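Local coordinates for cytoplasmic export protein 1 (Saccharomyces cerevisiae, PDB 3VWA), which takes part in nuclear tRNA export, where it may collect tRNA from export receptors at the nuclear pore and pass aminoacylated tRNA to the translation machinery, at residues R457-A462 with A497-T502; T463-S468 with Y482-S487; P506-K511 with G517-L522. All coordinates share one frame; numbering follows the deposited sequence.

Contact 1: residues R457-A462 with A497-T502; sequences RSNILA and ANKILT
A462 and K499 meet along the line between two nearly parallel helices. The methyl CB of A462 rests against the aliphatic part of the lysine, 3.7 Å from K499 CD. CD1 of I500 comes to 4.1 Å from the same A462 CB, so one small methyl takes a neighbour from each of two successive residues. Farther out, the end of the lysine meets N459. K499 NZ donates a hydrogen bond to N459 OD1; the modelled distance of 2.4 Å is very short, and its exact value is doubtful. The two side chains cross at about a right angle. K499 sets off with CG anti to the backbone N (chi1 -180°). Its chain then bends at chi3 and chi4, which carries NZ round to the amide oxygen while CD stays on the alanine. The axes of the two segments approach to 10.5 Å, at 18°, and A462 and I500 are the nearest pair of CA atoms, at 6.6 Å. The polar pair lies at the partly exposed margin, while A462 and I500 are buried. Helix 454-469 thus lies alongside helix 493-504, where A462 also touches V503. I500 reaches on to Y526 of helix 513-536.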
ATOM      1  N   ARG A 457      15.836  -6.691  38.160  1.00 25.11           N
ATOM      2  CA  ARG A 457      16.178  -5.668  37.172  1.00 24.54           C
ATOM      3  C   ARG A 457      17.488  -5.003  37.565  1.00 23.01           C
ATOM      4  O   ARG A 457      18.387  -4.800  36.719  1.00 20.73           O
ATOM      5  CB  ARG A 457      15.052  -4.655  37.067  1.00 24.03           C
ATOM      6  CG  ARG A 457      15.223  -3.590  36.018  1.00 22.11           C
ATOM      7  CD  ARG A 457      14.074  -2.609  36.162  1.00 30.14           C
ATOM      8  NE  ARG A 457      14.232  -1.675  37.307  1.00 31.35           N
ATOM      9  CZ  ARG A 457      13.243  -0.905  37.744  1.00 30.63           C
ATOM     10  NH1 ARG A 457      12.071  -0.989  37.141  1.00 31.45           N
ATOM     11  NH2 ARG A 457      13.412  -0.071  38.775  1.00 27.69           N
ATOM     12  N   SER A 458      17.558  -4.623  38.847  1.00 25.01           N
ATOM     13  CA  SER A 458      18.800  -4.083  39.459  1.00 27.61           C
ATOM     14  C   SER A 458      20.002  -4.981  39.293  1.00 26.28           C
ATOM     15  O   SER A 458      21.091  -4.505  38.940  1.00 24.66           O
ATOM     16  CB  SER A 458      18.609  -3.751  40.945  1.00 25.88           C
ATOM     17  OG  SER A 458      17.833  -2.569  41.065  1.00 24.71           O
ATOM     18  N   ASN A 459      19.834  -6.273  39.558  1.00 27.18           N
ATOM     19  CA  ASN A 459      20.950  -7.242  39.344  1.00 27.90           C
ATOM     20  C   ASN A 459      21.385  -7.341  37.892  1.00 25.45           C
ATOM     21  O   ASN A 459      22.540  -7.376  37.605  1.00 26.98           O
ATOM     22  CB  ASN A 459      20.551  -8.654  39.817  1.00 34.07           C
ATOM     23  CG  ASN A 459      20.402  -8.726  41.305  1.00 38.15           C
ATOM     24  OD1 ASN A 459      20.878  -7.830  42.016  1.00 45.80           O
ATOM     25  ND2 ASN A 459      19.758  -9.795  41.806  1.00 39.83           N
ATOM     26  N   ILE A 460      20.427  -7.385  36.992  1.00 25.53           N
ATOM     27  CA  ILE A 460      20.701  -7.292  35.574  1.00 28.32           C
ATOM     28  C   ILE A 460      21.494  -6.058  35.159  1.00 27.84           C
ATOM     29  O   ILE A 460      22.477  -6.146  34.410  1.00 23.58           O
ATOM     30  CB  ILE A 460      19.373  -7.354  34.813  1.00 29.14           C
ATOM     31  CG1 ILE A 460      18.804  -8.778  34.932  1.00 26.09           C
ATOM     32  CG2 ILE A 460      19.553  -6.863  33.372  1.00 25.17           C
ATOM     33  CD1 ILE A 460      17.385  -8.858  34.410  1.00 28.80           C
ATOM     34  N   LEU A 461      21.084  -4.904  35.655  1.00 26.40           N
ATOM     35  CA  LEU A 461      21.803  -3.698  35.284  1.00 25.62           C
ATOM     36  C   LEU A 461      23.206  -3.666  35.885  1.00 26.06           C
ATOM     37  O   LEU A 461      24.204  -3.372  35.160  1.00 25.33           O
ATOM     38  CB  LEU A 461      21.003  -2.436  35.684  1.00 21.33           C
ATOM     39  CG  LEU A 461      19.724  -2.226  34.844  1.00 20.67           C
ATOM     40  CD1 LEU A 461      18.768  -1.188  35.439  1.00 16.07           C
ATOM     41  CD2 LEU A 461      20.033  -1.984  33.352  1.00 19.66           C
ATOM     42  N   ALA A 462      23.299  -3.950  37.194  1.00 26.91           N
ATOM     43  CA  ALA A 462      24.619  -3.868  37.879  1.00 27.26           C
ATOM     44  C   ALA A 462      25.598  -4.778  37.207  1.00 27.31           C
ATOM     45  O   ALA A 462      26.752  -4.387  36.986  1.00 24.78           O
ATOM     46  CB  ALA A 462      24.556  -4.169  39.375  1.00 24.29           C
ATOM     47  N   ALA A 497      23.226   2.127  47.754  1.00 24.72           N
ATOM     48  CA  ALA A 497      24.033   1.850  48.927  1.00 25.66           C
ATOM     49  C   ALA A 497      24.483   0.399  49.057  1.00 27.79           C
ATOM     50  O   ALA A 497      25.608   0.155  49.525  1.00 28.35           O
ATOM     51  CB  ALA A 497      23.211   2.214  50.155  1.00 26.09           C
ATOM     52  N   ASN A 498      23.601  -0.540  48.684  1.00 26.19           N
ATOM     53  CA  ASN A 498      23.880  -1.984  48.770  1.00 31.34           C
ATOM     54  C   ASN A 498      24.855  -2.347  47.665  1.00 30.21           C
ATOM     55  O   ASN A 498      25.539  -3.336  47.783  1.00 27.67           O
ATOM     56  CB  ASN A 498      22.627  -2.843  48.419  1.00 37.87           C
ATOM     57  CG  ASN A 498      21.704  -3.138  49.611  1.00 50.86           C
ATOM     58  OD1 ASN A 498      21.379  -2.257  50.444  1.00 53.25           O
ATOM     59  ND2 ASN A 498      21.249  -4.413  49.682  1.00 48.99           N
ATOM     60  N   LYS A 499      24.826  -1.629  46.540  1.00 29.83           N
ATOM     61  CA  LYS A 499      25.363  -2.227  45.312  1.00 27.72           C
ATOM     62  C   LYS A 499      25.935  -1.286  44.261  1.00 25.83           C
ATOM     63  O   LYS A 499      27.059  -1.455  43.814  1.00 24.51           O
ATOM     64  CB  LYS A 499      24.242  -3.065  44.664  1.00 32.81           C
ATOM     65  CG  LYS A 499      24.640  -3.767  43.370  1.00 35.83           C
ATOM     66  CD  LYS A 499      23.482  -4.615  42.873  1.00 44.38           C
ATOM     67  CE  LYS A 499      23.279  -5.836  43.779  1.00 48.60           C
ATOM     68  NZ  LYS A 499      22.925  -7.002  42.924  1.00 46.56           N
ATOM     69  N   ILE A 500      25.152  -0.299  43.829  1.00 24.91           N
ATOM     70  CA  ILE A 500      25.546   0.543  42.654  1.00 22.70           C
ATOM     71  C   ILE A 500      26.801   1.425  42.884  1.00 25.47           C
ATOM     72  O   ILE A 500      27.605   1.671  41.922  1.00 21.56           O
ATOM     73  CB  ILE A 500      24.332   1.417  42.187  1.00 24.25           C
ATOM     74  CG1 ILE A 500      23.069   0.556  42.023  1.00 24.42           C
ATOM     75  CG2 ILE A 500      24.612   2.104  40.888  1.00 24.15           C
ATOM     76  CD1 ILE A 500      23.301  -0.653  41.146  1.00 20.20           C
ATOM     77  N   LEU A 501      27.012   1.895  44.126  1.00 23.13           N
ATOM     78  CA  LEU A 501      28.219   2.729  44.402  1.00 24.66           C
ATOM     79  C   LEU A 501      29.521   2.091  43.969  1.00 24.72           C
ATOM     80  O   LEU A 501      30.330   2.756  43.350  1.00 27.61           O
ATOM     81  CB  LEU A 501      28.350   3.129  45.866  1.00 26.41           C
ATOM     82  CG  LEU A 501      27.188   3.929  46.458  1.00 31.79           C
ATOM     83  CD1 LEU A 501      27.513   4.237  47.908  1.00 29.54           C
ATOM     84  CD2 LEU A 501      26.961   5.222  45.651  1.00 28.43           C
ATOM     85  N   THR A 502      29.694   0.808  44.296  1.00 23.64           N
ATOM     86  CA  THR A 502      30.847   0.030  43.917  1.00 24.04           C
ATOM     87  C   THR A 502      30.848  -0.511  42.480  1.00 25.61           C
ATOM     88  O   THR A 502      31.866  -1.044  42.014  1.00 24.18           O
ATOM     89  CB  THR A 502      31.115  -1.106  44.941  1.00 24.62           C
ATOM     90  OG1 THR A 502      29.903  -1.815  45.238  1.00 27.13           O
ATOM     91  CG2 THR A 502      31.629  -0.559  46.219  1.00 24.25           C
TER

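Contact 2: residues T463-S468 with Y482-S487; sequences TAFTKS and YGLEKS
F465 and L484 make the main apolar contact between two antiparallel helices. L484 lies over one face of the phenylalanine ring in a CH-pi contact. Its CG is 3.7 Å from the centroid of the F465 ring and 21° off the ring normal, displaced toward the rim. L484 CD2 packs 3.4 Å from F465 CD2. With F465 CG anti to its own carbonyl carbon (chi1 -68°), the ring extends across to helix 474-487 and slides past the leucine in the opposite direction.

Backbone packing comes next. F465 CZ approaches the carbonyl carbon of G483 obliquely, at 3.4 Å. A side chain on G483 would clash with the ring, so the missing CB lets it come this close.

The polar contact is at the ring edge. S487 OG lies near the ring plane, 3.9 Å from F465 CZ. This hydroxyl is held by its own helix through a bond of 2.6 Å from S487 OG to G483 O. With an alanine at F465, the face contact with L484 would go and a gap is likely to open beside L484 and G483.

V440 and S444 of helix 433-446 and V503 of helix 493-504 also touch the F465 side chain. The segment axes cross at -152°. Such packing of antiparallel helices, one after the other in sequence, is characteristic of the helical HEAT-type solenoid in this part of the protein.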
ATOM      1  N   THR A 463      25.148  -5.999  36.890  1.00 28.42           N
ATOM      2  CA  THR A 463      26.030  -6.988  36.240  1.00 25.48           C
ATOM      3  C   THR A 463      26.494  -6.538  34.825  1.00 24.21           C
ATOM      4  O   THR A 463      27.653  -6.706  34.442  1.00 24.58           O
ATOM      5  CB  THR A 463      25.337  -8.365  36.080  1.00 27.23           C
ATOM      6  OG1 THR A 463      24.777  -8.807  37.328  1.00 29.26           O
ATOM      7  CG2 THR A 463      26.333  -9.412  35.542  1.00 26.91           C
ATOM      8  N   ALA A 464      25.569  -6.031  34.034  1.00 24.38           N
ATOM      9  CA  ALA A 464      25.891  -5.609  32.682  1.00 25.99           C
ATOM     10  C   ALA A 464      26.840  -4.411  32.698  1.00 27.59           C
ATOM     11  O   ALA A 464      27.764  -4.342  31.874  1.00 25.94           O
ATOM     12  CB  ALA A 464      24.607  -5.272  31.923  1.00 22.93           C
ATOM     13  N   PHE A 465      26.613  -3.463  33.616  1.00 25.45           N
ATOM     14  CA  PHE A 465      27.481  -2.280  33.707  1.00 25.74           C
ATOM     15  C   PHE A 465      28.892  -2.598  34.244  1.00 26.51           C
ATOM     16  O   PHE A 465      29.890  -2.042  33.797  1.00 26.99           O
ATOM     17  CB  PHE A 465      26.839  -1.227  34.618  1.00 25.65           C
ATOM     18  CG  PHE A 465      25.589  -0.592  34.064  1.00 27.11           C
ATOM     19  CD1 PHE A 465      25.486  -0.238  32.721  1.00 28.96           C
ATOM     20  CD2 PHE A 465      24.533  -0.290  34.904  1.00 27.81           C
ATOM     21  CE1 PHE A 465      24.333   0.379  32.219  1.00 28.42           C
ATOM     22  CE2 PHE A 465      23.406   0.335  34.412  1.00 27.50           C
ATOM     23  CZ  PHE A 465      23.303   0.667  33.070  1.00 26.76           C
ATOM     24  N   THR A 466      28.972  -3.472  35.227  1.00 26.33           N
ATOM     25  CA  THR A 466      30.257  -3.962  35.765  1.00 28.55           C
ATOM     26  C   THR A 466      31.109  -4.617  34.661  1.00 32.53           C
ATOM     27  O   THR A 466      32.299  -4.291  34.505  1.00 32.46           O
ATOM     28  CB  THR A 466      29.973  -5.002  36.855  1.00 30.68           C
ATOM     29  OG1 THR A 466      29.301  -4.368  37.955  1.00 28.14           O
ATOM     30  CG2 THR A 466      31.251  -5.699  37.350  1.00 27.94           C
ATOM     31  N   LYS A 467      30.477  -5.507  33.882  1.00 30.04           N
ATOM     32  CA  LYS A 467      31.123  -6.116  32.708  1.00 32.73           C
ATOM     33  C   LYS A 467      31.697  -5.102  31.719  1.00 28.59           C
ATOM     34  O   LYS A 467      32.849  -5.212  31.327  1.00 27.47           O
ATOM     35  CB  LYS A 467      30.141  -7.075  32.008  1.00 35.67           C
ATOM     36  CG  LYS A 467      30.722  -8.000  30.947  1.00 38.35           C
ATOM     37  CD  LYS A 467      32.049  -8.614  31.315  1.00 40.73           C
ATOM     38  CE  LYS A 467      32.255  -9.898  30.521  1.00 45.00           C
ATOM     39  NZ  LYS A 467      33.667 -10.013  30.084  1.00 44.09           N
ATOM     40  N   SER A 468      30.913  -4.102  31.354  1.00 24.84           N
ATOM     41  CA  SER A 468      31.318  -3.136  30.332  1.00 29.09           C
ATOM     42  C   SER A 468      32.447  -2.232  30.836  1.00 28.17           C
ATOM     43  O   SER A 468      33.285  -1.800  30.058  1.00 28.37           O
ATOM     44  CB  SER A 468      30.153  -2.240  29.859  1.00 29.15           C
ATOM     45  OG  SER A 468      29.055  -3.047  29.474  1.00 31.54           O
ATOM     46  N   TYR A 482      27.142   5.980  30.684  1.00 28.28           N
ATOM     47  CA  TYR A 482      25.954   6.634  30.116  1.00 30.34           C
ATOM     48  C   TYR A 482      24.650   5.977  30.614  1.00 29.94           C
ATOM     49  O   TYR A 482      23.708   6.634  31.069  1.00 28.17           O
ATOM     50  CB  TYR A 482      26.002   6.560  28.582  1.00 31.70           C
ATOM     51  CG  TYR A 482      24.758   7.112  27.897  1.00 36.22           C
ATOM     52  CD1 TYR A 482      24.512   8.496  27.876  1.00 37.50           C
ATOM     53  CD2 TYR A 482      23.830   6.257  27.261  1.00 38.12           C
ATOM     54  CE1 TYR A 482      23.389   9.016  27.256  1.00 44.74           C
ATOM     55  CE2 TYR A 482      22.684   6.770  26.635  1.00 43.19           C
ATOM     56  CZ  TYR A 482      22.474   8.155  26.639  1.00 46.92           C
ATOM     57  OH  TYR A 482      21.377   8.720  26.030  1.00 53.42           O
ATOM     58  N   GLY A 483      24.603   4.661  30.484  1.00 27.84           N
ATOM     59  CA  GLY A 483      23.440   3.927  30.920  1.00 28.30           C
ATOM     60  C   GLY A 483      23.240   4.039  32.401  1.00 25.90           C
ATOM     61  O   GLY A 483      22.108   3.968  32.873  1.00 29.30           O
ATOM     62  N   LEU A 484      24.321   4.218  33.162  1.00 28.70           N
ATOM     63  CA  LEU A 484      24.186   4.446  34.630  1.00 26.52           C
ATOM     64  C   LEU A 484      23.614   5.809  34.935  1.00 28.66           C
ATOM     65  O   LEU A 484      22.835   5.978  35.899  1.00 28.58           O
ATOM     66  CB  LEU A 484      25.527   4.256  35.336  1.00 27.87           C
ATOM     67  CG  LEU A 484      25.999   2.808  35.550  1.00 25.37           C
ATOM     68  CD1 LEU A 484      27.515   2.680  35.629  1.00 24.85           C
ATOM     69  CD2 LEU A 484      25.400   2.392  36.884  1.00 23.40           C
ATOM     70  N   GLU A 485      23.981   6.803  34.118  1.00 27.54           N
ATOM     71  CA  GLU A 485      23.411   8.142  34.315  1.00 30.75           C
ATOM     72  C   GLU A 485      21.904   8.093  34.063  1.00 30.63           C
ATOM     73  O   GLU A 485      21.099   8.562  34.871  1.00 30.65           O
ATOM     74  CB  GLU A 485      24.080   9.159  33.377  1.00 30.43           C
ATOM     75  CG  GLU A 485      23.573  10.596  33.510  1.00 33.64           C
ATOM     76  CD  GLU A 485      24.057  11.442  32.335  1.00 37.38           C
ATOM     77  OE1 GLU A 485      25.257  11.412  32.014  1.00 38.50           O
ATOM     78  OE2 GLU A 485      23.239  12.108  31.702  1.00 43.14           O
ATOM     79  N   LYS A 486      21.527   7.487  32.943  1.00 28.71           N
ATOM     80  CA  LYS A 486      20.126   7.343  32.641  1.00 30.49           C
ATOM     81  C   LYS A 486      19.401   6.395  33.589  1.00 28.25           C
ATOM     82  O   LYS A 486      18.217   6.443  33.639  1.00 32.39           O
ATOM     83  CB  LYS A 486      19.885   6.905  31.192  1.00 28.16           C
ATOM     84  CG  LYS A 486      20.589   7.742  30.126  1.00 35.63           C
ATOM     85  CD  LYS A 486      20.074   9.177  30.073  1.00 35.57           C
ATOM     86  CE  LYS A 486      20.266   9.754  28.671  1.00 38.54           C
ATOM     87  NZ  LYS A 486      20.131  11.230  28.702  1.00 41.60           N
ATOM     88  N   SER A 487      20.092   5.552  34.334  1.00 26.52           N
ATOM     89  CA  SER A 487      19.389   4.524  35.127  1.00 24.23           C
ATOM     90  C   SER A 487      19.147   4.891  36.539  1.00 25.07           C
ATOM     91  O   SER A 487      18.570   4.098  37.292  1.00 23.65           O
ATOM     92  CB  SER A 487      20.198   3.247  35.143  1.00 23.33           C
ATOM     93  OG  SER A 487      20.047   2.676  33.869  1.00 21.94           O
TER

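Contact 3: residues P506-K511 with G517-L522; sequences PGLLDK and GRAKIL
The turn between the two helices of the second HEAT repeat folds back here onto the early part of its second helix. G507 and L508 of the turn meet A519 and K520 of helix 513-536. A HEAT repeat is a helical hairpin, and this contact packs its connecting turn against one of its own helices. The contact is made by carbon packing, with A519 at its centre. The methyl of A519 points at the turn and sits against the peptide that joins G507 to L508. A519 CB is 3.5 Å from G507 C and just as near to L508 N. The CA atoms of L508 and A519 are only 5.3 Å apart. A CB on G507 would point toward the helix and be tight against A519 CB. Glycine thus lets the main chain of the turn lie close to the helix.

The turn is held by its own backbone bonds, from L509 N to P506 O and from D510 N to G507 O. Farther along, D510 OD1 takes S512 N and forms a salt bridge with R477 of helix 474-487. That link ties the turn to helix 474-487.

L508 makes the second part of the contact. Its chi1 of -105° is away from the usual staggered values, and the leucine end swings toward the helix, where it also touches F523. One branch does the work across the contact: L508 CD1 is 3.9 Å from A519 CB and lies tightly against the main chain of K520, 3.4 Å from K520 CA.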
ATOM      1  N   PRO A 506      34.839   2.138  40.571  1.00 27.16           N
ATOM      2  CA  PRO A 506      36.081   1.766  39.892  1.00 24.49           C
ATOM      3  C   PRO A 506      36.469   2.647  38.691  1.00 26.42           C
ATOM      4  O   PRO A 506      37.661   2.798  38.362  1.00 27.09           O
ATOM      5  CB  PRO A 506      35.812   0.309  39.470  1.00 26.24           C
ATOM      6  CG  PRO A 506      34.952  -0.205  40.603  1.00 27.26           C
ATOM      7  CD  PRO A 506      34.047   0.963  40.963  1.00 22.75           C
ATOM      8  N   GLY A 507      35.467   3.198  38.016  1.00 25.80           N
ATOM      9  CA  GLY A 507      35.682   4.017  36.839  1.00 26.58           C
ATOM     10  C   GLY A 507      36.371   5.334  37.195  1.00 27.42           C
ATOM     11  O   GLY A 507      37.052   5.949  36.340  1.00 23.86           O
ATOM     12  N   LEU A 508      36.177   5.750  38.439  1.00 26.85           N
ATOM     13  CA  LEU A 508      36.966   6.817  39.062  1.00 31.40           C
ATOM     14  C   LEU A 508      38.463   6.574  38.937  1.00 31.62           C
ATOM     15  O   LEU A 508      39.256   7.547  38.884  1.00 28.44           O
ATOM     16  CB  LEU A 508      36.643   6.874  40.539  1.00 31.17           C
ATOM     17  CG  LEU A 508      35.771   7.944  41.189  1.00 37.38           C
ATOM     18  CD1 LEU A 508      34.731   8.554  40.287  1.00 33.85           C
ATOM     19  CD2 LEU A 508      35.114   7.307  42.412  1.00 38.54           C
ATOM     20  N   LEU A 509      38.841   5.296  38.858  1.00 27.23           N
ATOM     21  CA  LEU A 509      40.257   4.955  38.807  1.00 31.76           C
ATOM     22  C   LEU A 509      40.772   4.412  37.468  1.00 32.37           C
ATOM     23  O   LEU A 509      41.867   3.815  37.395  1.00 28.82           O
ATOM     24  CB  LEU A 509      40.619   3.993  39.932  1.00 31.92           C
ATOM     25  CG  LEU A 509      40.239   4.507  41.313  1.00 31.62           C
ATOM     26  CD1 LEU A 509      40.490   3.342  42.230  1.00 28.74           C
ATOM     27  CD2 LEU A 509      41.072   5.744  41.690  1.00 30.95           C
ATOM     28  N   ASP A 510      39.976   4.632  36.428  1.00 31.34           N
ATOM     29  CA  ASP A 510      40.209   4.107  35.103  1.00 33.68           C
ATOM     30  C   ASP A 510      41.457   4.779  34.510  1.00 34.31           C
ATOM     31  O   ASP A 510      41.736   5.931  34.828  1.00 31.84           O
ATOM     32  CB  ASP A 510      39.011   4.483  34.261  1.00 31.28           C
ATOM     33  CG  ASP A 510      38.894   3.668  32.990  1.00 33.90           C
ATOM     34  OD1 ASP A 510      39.377   4.157  31.937  1.00 32.49           O
ATOM     35  OD2 ASP A 510      38.272   2.569  33.024  1.00 33.77           O
ATOM     36  N   LYS A 511      42.164   4.066  33.643  1.00 35.45           N
ATOM     37  CA  LYS A 511      43.350   4.620  32.931  1.00 40.01           C
ATOM     38  C   LYS A 511      42.988   5.719  31.954  1.00 40.75           C
ATOM     39  O   LYS A 511      43.836   6.521  31.584  1.00 43.02           O
ATOM     40  CB  LYS A 511      44.093   3.537  32.160  1.00 40.83           C
ATOM     41  CG  LYS A 511      44.537   2.356  33.013  1.00 50.36           C
ATOM     42  CD  LYS A 511      44.579   1.053  32.222  1.00 54.90           C
ATOM     43  CE  LYS A 511      44.292  -0.156  33.121  1.00 55.51           C
ATOM     44  NZ  LYS A 511      44.236  -1.421  32.337  1.00 56.65           N
ATOM     45  N   GLY A 517      36.928  11.225  34.291  1.00 30.26           N
ATOM     46  CA  GLY A 517      36.209  12.534  34.396  1.00 25.82           C
ATOM     47  C   GLY A 517      34.691  12.307  34.436  1.00 25.04           C
ATOM     48  O   GLY A 517      33.962  12.868  35.274  1.00 22.89           O
ATOM     49  N   ARG A 518      34.183  11.481  33.518  1.00 26.82           N
ATOM     50  CA  ARG A 518      32.724  11.201  33.542  1.00 27.55           C
ATOM     51  C   ARG A 518      32.309  10.408  34.751  1.00 25.88           C
ATOM     52  O   ARG A 518      31.247  10.632  35.266  1.00 26.56           O
ATOM     53  CB  ARG A 518      32.220  10.537  32.261  1.00 33.25           C
ATOM     54  CG  ARG A 518      32.665  11.319  31.021  1.00 39.76           C
ATOM     55  CD  ARG A 518      32.143  10.695  29.749  1.00 39.03           C
ATOM     56  NE  ARG A 518      32.383  11.595  28.630  1.00 44.49           N
ATOM     57  CZ  ARG A 518      31.817  11.450  27.447  1.00 43.79           C
ATOM     58  NH1 ARG A 518      30.999  10.437  27.245  1.00 46.53           N
ATOM     59  NH2 ARG A 518      32.080  12.304  26.473  1.00 45.29           N
ATOM     60  N   ALA A 519      33.161   9.510  35.240  1.00 27.55           N
ATOM     61  CA  ALA A 519      32.741   8.647  36.341  1.00 26.72           C
ATOM     62  C   ALA A 519      32.591   9.491  37.584  1.00 30.90           C
ATOM     63  O   ALA A 519      31.756   9.201  38.441  1.00 27.72           O
ATOM     64  CB  ALA A 519      33.754   7.554  36.594  1.00 23.51           C
ATOM     65  N   LYS A 520      33.479  10.478  37.736  1.00 32.52           N
ATOM     66  CA  LYS A 520      33.433  11.341  38.921  1.00 34.05           C
ATOM     67  C   LYS A 520      32.100  12.118  38.988  1.00 31.06           C
ATOM     68  O   LYS A 520      31.483  12.236  40.045  1.00 29.45           O
ATOM     69  CB  LYS A 520      34.635  12.300  38.980  1.00 37.00           C
ATOM     70  CG  LYS A 520      34.604  13.189  40.218  1.00 40.16           C
ATOM     71  CD  LYS A 520      35.973  13.779  40.559  1.00 44.79           C
ATOM     72  CE  LYS A 520      35.993  15.267  40.276  1.00 43.70           C
ATOM     73  NZ  LYS A 520      35.148  16.008  41.247  1.00 42.49           N
ATOM     74  N   ILE A 521      31.640  12.588  37.837  1.00 31.37           N
ATOM     75  CA  ILE A 521      30.458  13.417  37.795  1.00 31.83           C
ATOM     76  C   ILE A 521      29.242  12.529  38.078  1.00 30.63           C
ATOM     77  O   ILE A 521      28.349  12.895  38.780  1.00 31.43           O
ATOM     78  CB  ILE A 521      30.365  14.164  36.447  1.00 32.46           C
ATOM     79  CG1 ILE A 521      31.528  15.166  36.280  1.00 34.97           C
ATOM     80  CG2 ILE A 521      29.045  14.908  36.351  1.00 34.03           C
ATOM     81  CD1 ILE A 521      31.660  15.769  34.854  1.00 34.10           C
ATOM     82  N   LEU A 522      29.258  11.324  37.543  1.00 32.34           N
ATOM     83  CA  LEU A 522      28.207  10.357  37.740  1.00 29.45           C
ATOM     84  C   LEU A 522      28.108   9.934  39.185  1.00 25.85           C
ATOM     85  O   LEU A 522      27.040   9.947  39.797  1.00 23.74           O
ATOM     86  CB  LEU A 522      28.604   9.158  36.894  1.00 29.87           C
ATOM     87  CG  LEU A 522      27.576   8.213  36.278  1.00 31.01           C
ATOM     88  CD1 LEU A 522      28.002   6.771  36.528  1.00 27.51           C
ATOM     89  CD2 LEU A 522      26.098   8.497  36.532  1.00 26.67           C
TER

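Coming from the N-terminal kinase-like domain and the earlier helices, the chain reaches helix 454-469, which serves two contacts. Its later part, 463-468, pairs with 482-487 in contact 2 and closes a short loop between successive helices. Its earlier part, 457-462, waits for 497-502 in contact 1, so contact 2 is nested inside the loop of contact 1. Contact 3 follows in series and folds the turn after helix 493-504 back onto helix 513-536. Contacts 1 and 2 touch where I500 packs on L484. L484 and E485 also meet L522, from a segment of contact 3. Together they tie four consecutive helices into the C-terminal end of the modelled solenoid.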